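Local atomic coordinates of protein Niban 2 (Homo sapiens, PDB entry 7CTP), a protein that may help suppress apoptosis and may promote melanoma cell invasion in vitro, and is a PH-domain-containing member of the Niban family with transcription coactivator and cadherin-binding activity. Residues H163-R167 against S271-Y275. Sequence-based numbering, arbitrary orientation.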
loop_
_atom_site.group_PDB
_atom_site.type_symbol
_atom_site.label_atom_id
_atom_site.label_comp_id
_atom_site.label_asym_id
_atom_site.label_seq_id
_atom_site.Cartn_x
_atom_site.Cartn_y
_atom_site.Cartn_z
ATOM N N HIS A 163 4.670 -15.023 3.613
ATOM C CA HIS A 163 5.378 -13.835 3.141
ATOM C C HIS A 163 6.474 -14.331 2.209
ATOM O O HIS A 163 7.036 -15.406 2.445
ATOM C CB HIS A 163 5.960 -13.052 4.338
ATOM C CG HIS A 163 6.570 -11.723 4.002
ATOM N ND1 HIS A 163 7.795 -11.596 3.382
ATOM C CD2 HIS A 163 6.156 -10.462 4.277
ATOM C CE1 HIS A 163 8.096 -10.314 3.256
ATOM N NE2 HIS A 163 7.120 -9.604 3.798
ATOM N N PRO A 164 6.780 -13.603 1.126
ATOM C CA PRO A 164 7.782 -14.135 0.183
ATOM C C PRO A 164 9.162 -14.305 0.788
ATOM O O PRO A 164 9.921 -15.166 0.316
ATOM C CB PRO A 164 7.784 -13.109 -0.962
ATOM C CG PRO A 164 7.206 -11.849 -0.355
ATOM C CD PRO A 164 6.199 -12.331 0.659
ATOM N N TYR A 165 9.508 -13.522 1.831
ATOM C CA TYR A 165 10.870 -13.485 2.375
ATOM C C TYR A 165 10.940 -13.712 3.878
ATOM O O TYR A 165 11.942 -14.250 4.359
ATOM C CB TYR A 165 11.551 -12.126 2.048
ATOM C CG TYR A 165 11.405 -11.698 0.608
ATOM C CD1 TYR A 165 11.885 -12.495 -0.425
ATOM C CD2 TYR A 165 10.757 -10.520 0.278
ATOM C CE1 TYR A 165 11.736 -12.121 -1.736
ATOM C CE2 TYR A 165 10.605 -10.132 -1.047
ATOM C CZ TYR A 165 11.096 -10.951 -2.041
ATOM O OH TYR A 165 10.951 -10.597 -3.362
ATOM N N ALA A 166 9.927 -13.284 4.635
ATOM C CA ALA A 166 9.957 -13.371 6.089
ATOM C C ALA A 166 9.315 -14.685 6.550
ATOM O O ALA A 166 8.820 -15.475 5.747
ATOM C CB ALA A 166 9.256 -12.162 6.700
ATOM N N ARG A 167 9.302 -14.923 7.860
ATOM C CA ARG A 167 8.886 -16.243 8.312
ATOM C C ARG A 167 7.377 -16.406 8.158
ATOM O O ARG A 167 6.621 -15.441 8.024
ATOM C CB ARG A 167 9.313 -16.506 9.760
ATOM C CG ARG A 167 8.512 -15.798 10.828
ATOM C CD ARG A 167 8.474 -16.631 12.127
ATOM N NE ARG A 167 7.451 -17.683 12.075
ATOM C CZ ARG A 167 7.234 -18.596 13.026
ATOM N NH1 ARG A 167 6.270 -19.509 12.872
ATOM N NH2 ARG A 167 7.973 -18.603 14.127
ATOM N N SER A 271 15.659 -17.696 4.685
ATOM C CA SER A 271 15.177 -16.443 4.105
ATOM C C SER A 271 14.782 -15.452 5.194
ATOM O O SER A 271 15.083 -14.250 5.103
ATOM C CB SER A 271 13.994 -16.712 3.183
ATOM O OG SER A 271 13.600 -15.539 2.492
ATOM N N ASP A 272 14.073 -15.930 6.223
ATOM C CA ASP A 272 13.664 -15.031 7.300
ATOM C C ASP A 272 14.866 -14.429 8.011
ATOM O O ASP A 272 14.848 -13.247 8.384
ATOM C CB ASP A 272 12.787 -15.746 8.326
ATOM C CG ASP A 272 12.387 -14.806 9.468
ATOM O OD1 ASP A 272 11.559 -13.905 9.233
ATOM O OD2 ASP A 272 12.931 -14.929 10.581
ATOM N N ALA A 273 15.904 -15.239 8.245
ATOM C CA ALA A 273 17.111 -14.742 8.897
ATOM C C ALA A 273 17.804 -13.687 8.043
ATOM O O ALA A 273 18.257 -12.662 8.566
ATOM C CB ALA A 273 18.068 -15.893 9.206
ATOM N N VAL A 274 17.883 -13.915 6.730
ATOM C CA VAL A 274 18.474 -12.914 5.845
ATOM C C VAL A 274 17.607 -11.664 5.800
ATOM O O VAL A 274 18.121 -10.537 5.810
ATOM C CB VAL A 274 18.703 -13.504 4.441
ATOM C CG1 VAL A 274 19.213 -12.419 3.476
ATOM C CG2 VAL A 274 19.711 -14.669 4.503
ATOM N N TYR A 275 16.282 -11.835 5.761
ATOM C CA TYR A 275 15.387 -10.681 5.771
ATOM C C TYR A 275 15.635 -9.795 6.991
ATOM O O TYR A 275 15.666 -8.568 6.872
ATOM C CB TYR A 275 13.925 -11.148 5.731
ATOM C CG TYR A 275 12.912 -10.015 5.777
ATOM C CD1 TYR A 275 12.561 -9.314 4.620
ATOM C CD2 TYR A 275 12.315 -9.639 6.981
ATOM C CE1 TYR A 275 11.631 -8.263 4.665
ATOM C CE2 TYR A 275 11.401 -8.591 7.040
ATOM C CZ TYR A 275 11.061 -7.909 5.888
ATOM O OH TYR A 275 10.136 -6.871 5.973
HETATM O O HOH W 1 8.171 -6.910 4.021
HETATM O O HOH W 2 12.640 -16.221 0.090
#
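The turn between strands 157-162 and 169-173 of the PH domain docks on one side of the long helix 260-337, and the direct hydrogen bonds across the contact use loop backbone atoms. Ser271 OG donates to Tyr165 O (2.8 Å) and accepts from a water, 2.7 Å away, that also donates to Pro164 O (2.9 Å), so the hydroxyl satisfies Tyr165 O directly and the water satisfies Pro164 O. One residue on, Asp272 OD1 takes a weak, bent hydrogen bond from Arg167 N (2.8 Å). Within the turn, Tyr165 N donates to His163 ND1 (3.0 Å), consistent with fixing the imidazole, whose edge meets the face of the Tyr275 ring, centroids 5.6 Å apart; a second water links His163 NE2 (2.9 Å) to Tyr275 OH (2.8 Å). Ala166 CB sits over a face of the same tyrosine in a CH-pi contact, 4.3 Å from its centroid. Met241 of helix 232-252 touches both Tyr165 and Ser271. The polar bonds joining this PH-domain loop to helix 260-337 thus depend mainly on the loop's backbone path, alongside an edge-to-face His163-Tyr275 pair.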